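Local coordinates for protein Aar187cp (Eremothecium gossypii, PDB 3ZIL) that probably regulates sister-chromatid cohesion by acting on cohesin, as Wpl1, through the all-helical Wap1 domain that makes up this part of the protein, at residues F321-Q324 against L325-V329; L280-G283 against L284-N287; Q80-T83 against S84-C88. All coordinates share one frame; numbering follows the deposited sequence.

Contact 1: residues F321-Q324 against L325-V329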
# COMPACT_ATOMS: atom_id res chain seq x y z
N PHE A 321 -7.35 -9.23 -22.36
CA PHE A 321 -6.57 -8.08 -21.93
C PHE A 321 -5.12 -8.50 -21.58
O PHE A 321 -4.17 -7.90 -22.03
CB PHE A 321 -7.25 -7.46 -20.72
CG PHE A 321 -6.56 -6.22 -20.22
CD1 PHE A 321 -6.64 -5.03 -20.95
CD2 PHE A 321 -5.86 -6.23 -19.04
CE1 PHE A 321 -6.04 -3.89 -20.50
CE2 PHE A 321 -5.28 -5.06 -18.56
CZ PHE A 321 -5.37 -3.90 -19.30
N VAL A 322 -4.95 -9.58 -20.83
CA VAL A 322 -3.58 -9.97 -20.47
C VAL A 322 -2.67 -10.24 -21.67
O VAL A 322 -1.54 -9.81 -21.67
CB VAL A 322 -3.43 -11.13 -19.46
CG1 VAL A 322 -2.24 -10.83 -18.59
CG2 VAL A 322 -4.62 -11.27 -18.56
N LEU A 323 -3.17 -10.99 -22.67
CA LEU A 323 -2.39 -11.20 -23.86
C LEU A 323 -2.11 -9.91 -24.62
O LEU A 323 -1.02 -9.73 -25.12
CB LEU A 323 -3.05 -12.24 -24.79
CG LEU A 323 -2.20 -12.52 -26.03
CD1 LEU A 323 -0.73 -12.78 -25.71
CD2 LEU A 323 -2.79 -13.69 -26.81
N GLN A 324 -3.09 -9.01 -24.70
CA GLN A 324 -2.87 -7.71 -25.35
C GLN A 324 -1.79 -6.89 -24.69
O GLN A 324 -0.95 -6.28 -25.35
CB GLN A 324 -4.18 -6.93 -25.35
CG GLN A 324 -5.10 -7.53 -26.42
CD GLN A 324 -6.51 -7.06 -26.25
OE1 GLN A 324 -6.98 -6.87 -25.11
NE2 GLN A 324 -7.22 -6.85 -27.37
N LEU A 325 -1.82 -6.91 -23.36
CA LEU A 325 -0.85 -6.20 -22.57
C LEU A 325 0.53 -6.86 -22.80
O LEU A 325 1.56 -6.19 -22.96
CB LEU A 325 -1.35 -6.33 -21.09
CG LEU A 325 -0.65 -5.44 -20.05
CD1 LEU A 325 -0.41 -4.01 -20.56
CD2 LEU A 325 -1.42 -5.51 -18.71
N PHE A 326 0.57 -8.19 -22.84
CA PHE A 326 1.84 -8.86 -23.05
C PHE A 326 2.46 -8.42 -24.37
O PHE A 326 3.67 -8.23 -24.46
CB PHE A 326 1.66 -10.39 -23.02
CG PHE A 326 2.91 -11.15 -23.31
CD1 PHE A 326 3.76 -11.49 -22.31
CD2 PHE A 326 3.25 -11.48 -24.62
CE1 PHE A 326 4.95 -12.16 -22.57
CE2 PHE A 326 4.45 -12.11 -24.90
CZ PHE A 326 5.29 -12.48 -23.87
N LEU A 327 1.63 -8.31 -25.41
CA LEU A 327 2.12 -8.00 -26.75
C LEU A 327 2.65 -6.56 -26.82
O LEU A 327 3.61 -6.26 -27.51
CB LEU A 327 0.98 -8.14 -27.75
CG LEU A 327 0.53 -9.59 -28.01
CD1 LEU A 327 -0.62 -9.67 -29.03
CD2 LEU A 327 1.66 -10.47 -28.47
N LEU A 328 1.94 -5.65 -26.14
CA LEU A 328 2.39 -4.27 -26.05
C LEU A 328 3.76 -4.22 -25.37
O LEU A 328 4.67 -3.52 -25.85
CB LEU A 328 1.34 -3.41 -25.31
CG LEU A 328 1.73 -1.97 -24.96
CD1 LEU A 328 2.17 -1.20 -26.18
CD2 LEU A 328 0.56 -1.26 -24.27
N VAL A 329 3.90 -4.93 -24.25
CA VAL A 329 5.15 -4.85 -23.51
C VAL A 329 6.25 -5.47 -24.41
O VAL A 329 7.33 -4.90 -24.57
CB VAL A 329 5.07 -5.55 -22.13
CG1 VAL A 329 6.47 -5.84 -21.59
CG2 VAL A 329 4.19 -4.73 -21.14
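Phe321 and Leu325, four residues apart on helix 321-336, show how one turn brings two apolar groups together. Phe321 CE2 meets the methyl Leu325 CD2 at 3.9 Å, the leucine reaching the ring aslant. Phe321 holds CG anti to its backbone N (chi1 -177°), which lays the ring on the side of its own carbonyl carbon, where CE2 reaches this methyl. The next apolar pair lies on another side of the same helix, where Leu323 CD1 comes to 4.1 Å from Leu327 CG. More loosely, Leu323 CD1 also lies 4.3 Å from Phe326 CB.

Four i to i+4 backbone hydrogen bonds join the two halves. Leu325 N donates to Phe321 O at 2.9 Å (N-H...O angle 162°), and Leu327 N reaches Leu323 O at 3.0 Å. A carbon shares that second carbonyl: Leu327 CG sits 3.3 Å from Leu323 O, because the branch leans back beside its own backbone N (chi1 -71°).

Beyond the helix, Leu325 packs on Leu282 of helix 272-289, the Phe326 ring stacks with Phe304, and Leu328 meets Leu353 of helix 343-360. Every touching residue is buried. The chemistry implies that i+4 N-H donors satisfy the carbonyls of Phe321-Gln324, while mostly leucines and phenylalanines supply the interhelical surface, consistent with an alpha-solenoid-like fold.

Contact 2: residues L280-G283 against L284-N287; sequences LQLG and LLLN
Leu285 bears down on the preceding turn of helix 272-289, and its closest partner there is a carbonyl. Leu285 N donates to Gln281 O at 2.8 Å, nearly straight (172°), while Leu285 CG comes within 3.4 Å of that same Gln281 O. The chi1 of -74° puts the branch point beside the backbone N and therefore back over this oxygen. Leu286 N donates to Leu282 O at an equally close 2.8 Å. Leu286 CB lies 3.4 Å from Leu282 O. Gly283 brings no side chain, but Gly283 O accepts from Asn287 N at 3.1 Å.

This is a regular alpha-helix inside an all-helical domain, so the leucines on its several sides serve different neighbours: Leu284 packs on Leu231 of helix 225-235, Leu285 on Leu255 of helix 248-261, and Leu286 on Val329 of helix 321-336.

Against this closely bonded backbone, side-chain packing within the turn is sparse. Leu282 CD2 and Leu285 CD1 make a slack methyl contact at 4.3 Å, and Leu280 turns its branch to Ile232 instead. No side here opens to solvent; both amides are buried and engaged elsewhere. Gln281 OE1 meets Ser258 OG and NE2 meets Leu222 O; Asn287 OD1 takes Arg370 NH1, while ND2 gives to Asn236 OD1 and Thr235 OG1.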
# COMPACT_ATOMS: atom_id res chain seq x y z
N LEU A 280 -0.73 -7.00 -13.25
CA LEU A 280 0.03 -6.01 -12.49
C LEU A 280 1.59 -6.05 -12.81
O LEU A 280 2.24 -4.98 -12.97
CB LEU A 280 -0.22 -6.19 -10.95
CG LEU A 280 -1.63 -5.88 -10.48
CD1 LEU A 280 -1.80 -6.42 -9.05
CD2 LEU A 280 -1.85 -4.36 -10.50
N GLN A 281 2.20 -7.26 -12.91
CA GLN A 281 3.58 -7.31 -13.36
C GLN A 281 3.79 -6.71 -14.76
O GLN A 281 4.78 -6.01 -14.99
CB GLN A 281 4.11 -8.75 -13.34
CG GLN A 281 3.97 -9.42 -11.97
CD GLN A 281 4.58 -10.85 -11.88
OE1 GLN A 281 4.64 -11.59 -12.84
NE2 GLN A 281 5.04 -11.20 -10.69
N LEU A 282 2.87 -6.98 -15.70
CA LEU A 282 3.00 -6.37 -17.05
C LEU A 282 2.78 -4.84 -16.99
O LEU A 282 3.48 -4.11 -17.63
CB LEU A 282 2.01 -7.01 -18.04
CG LEU A 282 2.42 -8.44 -18.44
CD1 LEU A 282 1.24 -9.30 -18.93
CD2 LEU A 282 3.56 -8.46 -19.48
N GLY A 283 1.82 -4.39 -16.20
CA GLY A 283 1.59 -2.96 -16.01
C GLY A 283 2.88 -2.37 -15.45
O GLY A 283 3.31 -1.29 -15.88
N LEU A 284 3.54 -3.08 -14.54
CA LEU A 284 4.79 -2.49 -13.99
C LEU A 284 5.92 -2.50 -15.06
O LEU A 284 6.59 -1.49 -15.26
CB LEU A 284 5.20 -3.15 -12.67
CG LEU A 284 6.55 -2.72 -12.14
CD1 LEU A 284 6.54 -1.22 -11.86
CD2 LEU A 284 6.90 -3.50 -10.89
N LEU A 285 6.13 -3.65 -15.74
CA LEU A 285 6.95 -3.66 -16.94
C LEU A 285 6.69 -2.46 -17.89
O LEU A 285 7.65 -1.78 -18.32
CB LEU A 285 6.85 -4.97 -17.69
CG LEU A 285 7.63 -6.07 -16.93
CD1 LEU A 285 7.24 -7.46 -17.40
CD2 LEU A 285 9.12 -5.79 -17.10
N LEU A 286 5.43 -2.26 -18.24
CA LEU A 286 5.03 -1.21 -19.19
C LEU A 286 5.48 0.18 -18.73
O LEU A 286 6.03 0.97 -19.54
CB LEU A 286 3.50 -1.25 -19.43
CG LEU A 286 2.98 -0.21 -20.48
CD1 LEU A 286 3.49 -0.56 -21.87
CD2 LEU A 286 1.43 -0.18 -20.52
N ASN A 287 5.27 0.46 -17.44
CA ASN A 287 5.70 1.68 -16.83
C ASN A 287 7.21 1.86 -17.03
O ASN A 287 7.67 2.93 -17.37
CB ASN A 287 5.31 1.75 -15.34
CG ASN A 287 4.16 2.76 -15.10
OD1 ASN A 287 3.52 3.22 -16.07
ND2 ASN A 287 3.90 3.09 -13.82

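Contact 3: residues Q80-T83 against S84-C88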
# COMPACT_ATOMS: atom_id res chain seq x y z
N GLN A 80 5.86 6.54 24.26
CA GLN A 80 5.20 5.88 25.40
C GLN A 80 4.36 4.81 24.83
O GLN A 80 3.23 5.06 24.42
CB GLN A 80 4.41 6.88 26.25
CG GLN A 80 5.37 7.90 26.89
CD GLN A 80 4.73 9.15 27.46
OE1 GLN A 80 3.51 9.31 27.50
NE2 GLN A 80 5.57 10.05 27.90
N LYS A 81 4.90 3.60 24.78
CA LYS A 81 4.26 2.56 23.95
C LYS A 81 2.95 2.04 24.53
O LYS A 81 2.02 1.78 23.77
CB LYS A 81 5.20 1.42 23.67
CG LYS A 81 6.45 1.77 22.89
CD LYS A 81 6.03 1.96 21.42
CE LYS A 81 7.21 2.35 20.58
NZ LYS A 81 6.66 3.10 19.44
N VAL A 82 2.86 1.91 25.87
CA VAL A 82 1.70 1.28 26.45
C VAL A 82 0.52 2.26 26.37
O VAL A 82 -0.56 1.89 25.94
CB VAL A 82 1.91 0.74 27.91
CG1 VAL A 82 0.54 0.34 28.48
CG2 VAL A 82 2.86 -0.43 27.94
N THR A 83 0.79 3.53 26.64
CA THR A 83 -0.23 4.55 26.57
C THR A 83 -0.74 4.65 25.12
O THR A 83 -1.94 4.75 24.88
CB THR A 83 0.34 5.87 27.08
OG1 THR A 83 0.59 5.71 28.49
CG2 THR A 83 -0.60 7.02 26.91
N SER A 84 0.20 4.63 24.19
CA SER A 84 -0.11 4.72 22.72
C SER A 84 -1.01 3.58 22.20
O SER A 84 -1.96 3.79 21.41
CB SER A 84 1.25 4.75 22.02
OG SER A 84 1.78 6.04 22.17
N LEU A 85 -0.73 2.37 22.69
CA LEU A 85 -1.59 1.23 22.49
C LEU A 85 -3.02 1.40 23.00
O LEU A 85 -3.99 1.10 22.29
CB LEU A 85 -0.98 -0.01 23.09
CG LEU A 85 -1.73 -1.28 22.59
CD1 LEU A 85 -1.62 -1.49 21.07
CD2 LEU A 85 -1.25 -2.54 23.35
N LEU A 86 -3.16 1.84 24.26
CA LEU A 86 -4.44 2.14 24.83
C LEU A 86 -5.16 3.20 23.99
O LEU A 86 -6.37 3.12 23.83
CB LEU A 86 -4.24 2.67 26.27
CG LEU A 86 -3.49 1.76 27.23
CD1 LEU A 86 -3.27 2.35 28.66
CD2 LEU A 86 -4.14 0.39 27.27
N GLN A 87 -4.43 4.22 23.51
CA GLN A 87 -5.04 5.29 22.78
C GLN A 87 -5.50 4.76 21.44
O GLN A 87 -6.52 5.24 20.97
CB GLN A 87 -4.08 6.48 22.54
CG GLN A 87 -3.81 7.24 23.85
CD GLN A 87 -2.68 8.23 23.73
OE1 GLN A 87 -1.56 7.86 23.38
NE2 GLN A 87 -2.94 9.48 24.13
N CYS A 88 -4.73 3.87 20.82
CA CYS A 88 -5.22 3.27 19.53
C CYS A 88 -6.55 2.45 19.76
O CYS A 88 -7.45 2.53 18.94
CB CYS A 88 -4.19 2.32 18.95
SG CYS A 88 -2.66 3.04 18.35
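Ser84 turns its hydroxyl back onto Gln80 through a chi1 of -77°, which places OG beside its own backbone N and opposite the carbonyl carbon. The same choice of torsion in Leu86 and Gln87 leans both branches back toward the carbonyls of the preceding turn. From this placement Ser84 OG donates to Gln80 O at 2.9 Å, above the carbonyl plane, while Ser84 N donates to the same oxygen at 3.1 Å from the opposite face. Gln80 is the N-cap residue of helix 81-93, so two bonds grip the carbonyl that begins the helix; a serine hydroxyl in a helix often bonds the i-4 carbonyl in this way.

Farther along, carbon meets carbonyl. Leu86 CG lies 3.2 Å from Val82 O, the acceptor of Leu86 N, and Leu86 CD1 is 4.3 Å from Val82 CG1. Gln87 CG settles 3.3 Å from Thr83 O, which also accepts from Gln87 N at 2.9 Å. The extended glutamine carries OE1 back toward Thr83, with Thr83 CG2 at 3.8 Å from Gln87 OE1; its amide NE2 is held by Cys72 O and Gly75 O. Lys81 directs its ammonium to Pro78 O and Asp118.

The helix packs against three others: Ser84 and Gln87 lie on Phe111 of helix 108-116, Leu86 and Gln87 on Met43 of helix 36-52, and Cys88 on Tyr150 of helix 147-158.

How the contacts relate
The three contacts illustrate how one local unit, the i to i+4 turn, is adapted to its place in an elongated helical domain. Contacts 1 and 2 lie wholly buried on adjoining helices and pack on each other: Val322 CG1 is 3.8 Å from Leu282 CD1, and Leu328 CG is 3.8 Å from Leu286 CD1. Contact 1 is mainly aromatic and aliphatic, whereas contact 2 mixes leucines with amides bonded to other parts of the fold. Contact 3 sits on the other side of the chain's centre, its centre about 40 Å from that of contact 2. Partly exposed and at a helix start, it relies more on polar side chains.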